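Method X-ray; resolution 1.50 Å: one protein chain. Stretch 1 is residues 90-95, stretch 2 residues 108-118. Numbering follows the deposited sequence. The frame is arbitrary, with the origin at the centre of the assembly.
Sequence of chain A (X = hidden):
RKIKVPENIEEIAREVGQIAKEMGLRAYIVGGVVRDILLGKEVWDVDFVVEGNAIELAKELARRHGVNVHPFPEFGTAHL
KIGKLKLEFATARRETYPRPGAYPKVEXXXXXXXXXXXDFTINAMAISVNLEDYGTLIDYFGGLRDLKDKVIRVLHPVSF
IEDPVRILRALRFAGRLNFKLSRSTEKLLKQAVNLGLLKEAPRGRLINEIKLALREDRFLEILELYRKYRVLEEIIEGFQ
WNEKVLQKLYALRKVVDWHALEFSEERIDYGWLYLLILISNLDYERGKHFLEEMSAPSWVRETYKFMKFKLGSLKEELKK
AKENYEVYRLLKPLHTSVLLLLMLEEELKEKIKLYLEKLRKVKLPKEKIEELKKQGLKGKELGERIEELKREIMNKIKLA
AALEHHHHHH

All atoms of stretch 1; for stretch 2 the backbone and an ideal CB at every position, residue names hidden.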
ATOM      1  N   ALA A  90      -1.959   3.740  22.907  1.00 15.85           N
ATOM      2  CA  ALA A  90      -1.355   5.063  22.844  1.00 16.56           C
ATOM      3  C   ALA A  90      -2.026   5.996  23.828  1.00 17.03           C
ATOM      4  O   ALA A  90      -3.231   5.948  24.019  1.00 18.49           O
ATOM      5  CB  ALA A  90      -1.437   5.639  21.426  1.00 17.97           C
ATOM      6  N   THR A  91      -1.225   6.826  24.472  1.00 18.27           N
ATOM      7  CA  THR A  91      -1.738   7.861  25.350  1.00 18.14           C
ATOM      8  C   THR A  91      -2.378   8.959  24.500  1.00 18.80           C
ATOM      9  O   THR A  91      -1.797   9.389  23.503  1.00 20.99           O
ATOM     10  CB  THR A  91      -0.603   8.429  26.229  1.00 21.80           C
ATOM     11  OG1 THR A  91      -0.031   7.372  27.014  1.00 25.55           O
ATOM     12  CG2 THR A  91      -1.107   9.529  27.151  1.00 23.39           C
ATOM     13  N   ALA A  92      -3.573   9.406  24.879  1.00 17.99           N
ATOM     14  CA  ALA A  92      -4.229  10.523  24.183  1.00 19.13           C
ATOM     15  C   ALA A  92      -3.317  11.740  24.156  1.00 21.70           C
ATOM     16  O   ALA A  92      -2.773  12.115  25.188  1.00 24.00           O
ATOM     17  CB  ALA A  92      -5.552  10.878  24.860  1.00 20.48           C
ATOM     18  N   ARG A  93      -3.146  12.355  22.987  1.00 23.57           N
ATOM     19  CA  ARG A  93      -2.284  13.532  22.883  1.00 29.07           C
ATOM     20  C   ARG A  93      -2.866  14.586  21.947  1.00 27.06           C
ATOM     21  O   ARG A  93      -3.542  14.259  20.978  1.00 26.37           O
ATOM     22  CB  ARG A  93      -0.883  13.130  22.414  1.00 33.31           C
ATOM     23  CG  ARG A  93      -0.854  12.354  21.109  1.00 36.25           C
ATOM     24  CD  ARG A  93       0.576  12.081  20.669  1.00 41.04           C
ATOM     25  NE  ARG A  93       0.639  11.261  19.461  1.00 45.71           N
ATOM     26  CZ  ARG A  93       0.651  11.748  18.224  1.00 48.89           C
ATOM     27  NH1 ARG A  93       0.602  13.059  18.022  1.00 49.30           N
ATOM     28  NH2 ARG A  93       0.712  10.923  17.188  1.00 50.49           N
ATOM     29  N   ARG A  94      -2.604  15.854  22.245  1.00 31.87           N
ATOM     30  CA  ARG A  94      -3.180  16.937  21.460  1.00 35.98           C
ATOM     31  C   ARG A  94      -2.272  17.324  20.298  1.00 42.11           C
ATOM     32  O   ARG A  94      -2.660  18.119  19.443  1.00 46.10           O
ATOM     33  CB  ARG A  94      -3.466  18.153  22.347  1.00 38.22           C
ATOM     34  CG  ARG A  94      -2.287  18.640  23.158  1.00 42.03           C
ATOM     35  CD  ARG A  94      -2.642  19.915  23.903  1.00 43.19           C
ATOM     36  NE  ARG A  94      -3.826  19.747  24.742  1.00 43.39           N
ATOM     37  CZ  ARG A  94      -3.791  19.321  26.000  1.00 44.83           C
ATOM     38  NH1 ARG A  94      -2.630  19.022  26.563  1.00 47.43           N
ATOM     39  NH2 ARG A  94      -4.914  19.194  26.696  1.00 43.05           N
ATOM     40  N   GLU A  95      -1.077  16.740  20.267  1.00 46.16           N
ATOM     41  CA  GLU A  95      -0.085  17.029  19.232  1.00 48.68           C
ATOM     42  C   GLU A  95      -0.622  16.799  17.822  1.00 54.65           C
ATOM     43  O   GLU A  95      -0.630  17.712  16.992  1.00 58.50           O
ATOM     44  CB  GLU A  95       1.166  16.175  19.449  1.00 43.66           C
ATOM     45  CG  GLU A  95       1.836  16.387  20.800  1.00 41.85           C
ATOM     46  CD  GLU A  95       3.100  15.564  20.964  1.00 40.93           C
ATOM     47  OE1 GLU A  95       3.264  14.564  20.226  1.00 43.36           O
ATOM     48  OE2 GLU A  95       3.933  15.918  21.828  1.00 43.60           O
ATOM     49  N   UNK A 108      -4.321  16.919  30.984  1.00 41.99           N
ATOM     50  CA  UNK A 108      -3.966  15.990  29.904  1.00 39.37           C
ATOM     51  C   UNK A 108      -4.954  16.050  28.747  1.00 38.55           C
ATOM     52  O   UNK A 108      -6.047  16.597  28.902  1.00 38.69           O
ATOM     53  CB  UNK A 108      -3.894  14.560  30.442  1.00 39.37           C
ATOM     54  N   UNK A 109      -4.573  15.482  27.608  1.00 34.35           N
ATOM     55  CA  UNK A 109      -5.400  15.544  26.412  1.00 29.38           C
ATOM     56  C   UNK A 109      -6.639  14.667  26.532  1.00 27.74           C
ATOM     57  O   UNK A 109      -6.591  13.557  27.071  1.00 30.13           O
ATOM     58  CB  UNK A 109      -4.584  15.127  25.187  1.00 29.38           C
ATOM     59  N   UNK A 110      -7.753  15.183  26.029  1.00 24.09           N
ATOM     60  CA  UNK A 110      -8.977  14.405  25.924  1.00 22.21           C
ATOM     61  C   UNK A 110      -8.945  13.551  24.664  1.00 20.65           C
ATOM     62  O   UNK A 110      -8.162  13.815  23.743  1.00 20.64           O
ATOM     63  CB  UNK A 110     -10.203  15.321  25.922  1.00 22.21           C
ATOM     64  N   UNK A 111      -9.804  12.539  24.616  1.00 19.99           N
ATOM     65  CA  UNK A 111     -10.005  11.783  23.389  1.00 17.67           C
ATOM     66  C   UNK A 111     -10.319  12.707  22.210  1.00 19.54           C
ATOM     67  O   UNK A 111      -9.767  12.537  21.122  1.00 19.31           O
ATOM     68  CB  UNK A 111     -11.132  10.765  23.576  1.00 17.67           C
ATOM     69  N   UNK A 112     -11.193  13.691  22.424  1.00 19.82           N
ATOM     70  CA  UNK A 112     -11.602  14.574  21.333  1.00 20.98           C
ATOM     71  C   UNK A 112     -10.401  15.327  20.763  1.00 22.07           C
ATOM     72  O   UNK A 112     -10.279  15.498  19.548  1.00 22.93           O
ATOM     73  CB  UNK A 112     -12.664  15.563  21.817  1.00 20.98           C
ATOM     74  N   UNK A 113      -9.502  15.756  21.640  1.00 21.08           N
ATOM     75  CA  UNK A 113      -8.289  16.438  21.210  1.00 23.25           C
ATOM     76  C   UNK A 113      -7.362  15.499  20.447  1.00 23.51           C
ATOM     77  O   UNK A 113      -6.692  15.909  19.496  1.00 25.50           O
ATOM     78  CB  UNK A 113      -7.559  17.029  22.417  1.00 23.25           C
ATOM     79  N   UNK A 114      -7.338  14.234  20.851  1.00 21.22           N
ATOM     80  CA  UNK A 114      -6.545  13.234  20.146  1.00 19.29           C
ATOM     81  C   UNK A 114      -7.127  12.895  18.767  1.00 20.12           C
ATOM     82  O   UNK A 114      -6.397  12.576  17.827  1.00 22.69           O
ATOM     83  CB  UNK A 114      -6.443  11.964  20.993  1.00 19.29           C
ATOM     84  N   UNK A 115      -8.445  12.950  18.651  1.00 18.80           N
ATOM     85  CA  UNK A 115      -9.087  12.616  17.387  1.00 19.19           C
ATOM     86  C   UNK A 115      -9.030  13.767  16.383  1.00 18.89           C
ATOM     87  O   UNK A 115      -8.862  13.539  15.188  1.00 20.18           O
ATOM     88  CB  UNK A 115     -10.543  12.217  17.634  1.00 19.19           C
ATOM     89  N   UNK A 116      -9.162  14.997  16.868  1.00 19.91           N
ATOM     90  CA  UNK A 116      -9.307  16.143  15.976  1.00 21.61           C
ATOM     91  C   UNK A 116      -7.996  16.443  15.256  1.00 21.96           C
ATOM     92  O   UNK A 116      -7.976  17.169  14.260  1.00 23.74           O
ATOM     93  CB  UNK A 116      -9.773  17.373  16.758  1.00 21.61           C
ATOM     94  N   UNK A 117      -6.904  15.858  15.738  1.00 21.97           N
ATOM     95  CA  UNK A 117      -5.601  16.060  15.115  1.00 23.62           C
ATOM     96  C   UNK A 117      -5.309  15.032  14.013  1.00 24.89           C
ATOM     97  O   UNK A 117      -4.240  15.057  13.412  1.00 28.42           O
ATOM     98  CB  UNK A 117      -4.506  15.999  16.182  1.00 23.62           C
ATOM     99  N   UNK A 118      -6.254  14.140  13.737  1.00 21.00           N
ATOM    100  CA  UNK A 118      -6.035  13.107  12.717  1.00 20.73           C
ATOM    101  C   UNK A 118      -6.335  13.621  11.305  1.00 20.44           C
ATOM    102  O   UNK A 118      -6.616  14.808  11.131  1.00 24.24           O
ATOM    103  CB  UNK A 118      -6.904  11.884  13.016  1.00 20.73           C
TER

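Position 108 starts the stretch. Its CA-to-CB bond points away from stretch 1, and nothing there lies within 5.5 Å of the ideal CB. Many residues would suit. It is Pro108; its backbone O lies 3.6 Å from Arg94 NH2.

Position 109 points toward stretch 1. Its ideal CB is 3.5 Å from Ala92 O, 3.6 Å from Arg93 CA and 3.6 Å from Arg94 N. With backbone this close, a small side chain fits best: alanine, perhaps serine. The residue is Ala109. Its CB lies 4.4 Å from Ala92 CB, an apolar contact, and its CA sits over one face of the Arg94 guanidinium.

Position 110 points away and comes just before a helical turn. Its phi/psi of -83/162 suits a cap, so serine, threonine, aspartate or asparagine would serve. It is Ser110. Its OG accepts from the backbone N of position 113 at 3.1 Å, which caps the helix.

Position 111 points away from stretch 1, with helical angles. Stretch 1 offers it no partner, so it sets no clear preference. It is Leu111.

Position 112 is out of reach of stretch 1. Any good helix former would do. It is Lys112.

Position 113 points toward stretch 1, and its ideal CB is 4.2 Å from Arg94 CB. The Arg94 guanidinium curls back on this side, so an acid is attractive; glutamine is also possible. Glutamate has the length to reach that charge. Glu113 OE1 forms a salt bridge with Arg94 NH2 at 3.1 Å, although the hydrogen bond is weak. OE1 also accepts from Ser110 N at 3.0 Å, so one oxygen holds both Ser110 N and the Arg94 guanidinium. Water 2 donates to Glu113 O and Arg94 O.

Position 114 points sideways, its ideal CB 3.7 Å from Arg93 O and 4.1 Å from Ala92 CB. Space is short, but Arg93 N is a donor nearby. Aspartate or asparagine would suit. In Asp114, OD2 accepts from Arg93 N at 3.1 Å, with a nearly straight angle of 168°. Water 1 donates to OD2 and to Thr91 O, adding a bridge.

Position 115 points away; stretch 1 does not restrict it. It is Leu115. Position 116 is out of reach and equally free. It is Ile116.

Position 117 points toward stretch 1. Its ideal CB is 4.3 Å from Arg94 O and 5.2 Å from Arg93 O, so a long donor, lysine, arginine or glutamine, would suit. The nearby Arg93 guanidinium makes a positive charge less obvious. It is Arg117. NE donates to Arg93 O at 3.1 Å. Its guanidinium stacks flat on that of Arg93, centres 3.5 Å apart and planes at 13°. These are like charges, but Arg117 NH2 also forms a salt bridge with Asp114 OD2 at 2.9 Å.

Position 118 points sideways, with no nearby partner in stretch 1, so many side chains would do. It is Arg118, whose NH2 forms a salt bridge with Asp114 OD1 at 2.7 Å.

Stretch 2, residues 108-118: PASLKEDLIRR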
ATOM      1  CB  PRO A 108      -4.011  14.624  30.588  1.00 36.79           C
ATOM      2  CG  PRO A 108      -4.995  14.801  31.696  1.00 38.10           C
ATOM      3  CD  PRO A 108      -4.801  16.211  32.184  1.00 38.74           C
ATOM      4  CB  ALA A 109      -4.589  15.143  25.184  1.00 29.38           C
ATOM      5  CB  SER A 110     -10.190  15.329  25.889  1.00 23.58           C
ATOM      6  OG  SER A 110     -10.215  16.051  24.667  1.00 25.44           O
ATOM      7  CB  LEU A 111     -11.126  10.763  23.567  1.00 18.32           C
ATOM      8  CG  LEU A 111     -11.516   9.980  22.314  1.00 17.72           C
ATOM      9  CD1 LEU A 111     -10.391   9.045  21.873  1.00 19.02           C
ATOM     10  CD2 LEU A 111     -12.789   9.210  22.574  1.00 18.76           C
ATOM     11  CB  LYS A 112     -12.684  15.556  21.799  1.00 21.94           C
ATOM     12  CG  LYS A 112     -13.230  16.463  20.694  1.00 23.85           C
ATOM     13  CD  LYS A 112     -14.455  17.241  21.179  1.00 30.32           C
ATOM     14  CE  LYS A 112     -15.033  18.139  20.095  1.00 37.41           C
ATOM     15  NZ  LYS A 112     -16.133  19.002  20.628  1.00 41.99           N
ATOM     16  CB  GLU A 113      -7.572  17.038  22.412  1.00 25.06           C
ATOM     17  CG  GLU A 113      -8.298  18.240  22.978  1.00 27.84           C
ATOM     18  CD  GLU A 113      -7.641  18.793  24.225  1.00 32.10           C
ATOM     19  OE1 GLU A 113      -7.378  18.014  25.163  1.00 31.60           O
ATOM     20  OE2 GLU A 113      -7.389  20.012  24.259  1.00 36.69           O
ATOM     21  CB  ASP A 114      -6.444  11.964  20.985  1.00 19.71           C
ATOM     22  CG  ASP A 114      -5.578  10.915  20.338  1.00 23.60           C
ATOM     23  OD1 ASP A 114      -6.133  10.060  19.616  1.00 26.01           O
ATOM     24  OD2 ASP A 114      -4.343  10.946  20.549  1.00 23.25           O
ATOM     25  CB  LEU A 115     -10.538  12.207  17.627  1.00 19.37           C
ATOM     26  CG  LEU A 115     -10.728  10.928  18.442  1.00 18.64           C
ATOM     27  CD1 LEU A 115     -12.205  10.685  18.678  1.00 21.30           C
ATOM     28  CD2 LEU A 115     -10.117   9.759  17.701  1.00 22.04           C
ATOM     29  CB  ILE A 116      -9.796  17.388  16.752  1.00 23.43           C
ATOM     30  CG1 ILE A 116     -10.454  18.405  15.813  1.00 27.43           C
ATOM     31  CG2 ILE A 116      -8.665  18.019  17.547  1.00 22.89           C
ATOM     32  CD1 ILE A 116     -11.075  19.588  16.553  1.00 29.69           C
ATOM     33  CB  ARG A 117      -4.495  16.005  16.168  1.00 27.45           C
ATOM     34  CG  ARG A 117      -4.391  14.650  16.796  1.00 28.01           C
ATOM     35  CD  ARG A 117      -3.114  14.453  17.572  1.00 29.22           C
ATOM     36  NE  ARG A 117      -3.097  13.122  18.171  1.00 29.12           N
ATOM     37  CZ  ARG A 117      -2.797  12.009  17.511  1.00 32.90           C
ATOM     38  NH1 ARG A 117      -2.477  12.058  16.222  1.00 34.18           N
ATOM     39  NH2 ARG A 117      -2.810  10.842  18.141  1.00 32.07           N
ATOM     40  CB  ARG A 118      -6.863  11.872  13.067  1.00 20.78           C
ATOM     41  CG  ARG A 118      -6.260  11.153  14.276  1.00 22.66           C
ATOM     42  CD  ARG A 118      -7.211  10.231  14.997  1.00 23.03           C
ATOM     43  NE  ARG A 118      -6.604   9.796  16.254  1.00 22.28           N
ATOM     44  CZ  ARG A 118      -5.929   8.662  16.410  1.00 19.77           C
ATOM     45  NH1 ARG A 118      -5.795   7.827  15.385  1.00 19.21           N
ATOM     46  NH2 ARG A 118      -5.408   8.353  17.601  1.00 20.47           N
TER
HETATM   47  O   HOH W   1      -2.865   8.841  20.796  1.00 27.56           O
HETATM   48  O   HOH W   2      -5.484  18.284  19.204  1.00 30.01           O
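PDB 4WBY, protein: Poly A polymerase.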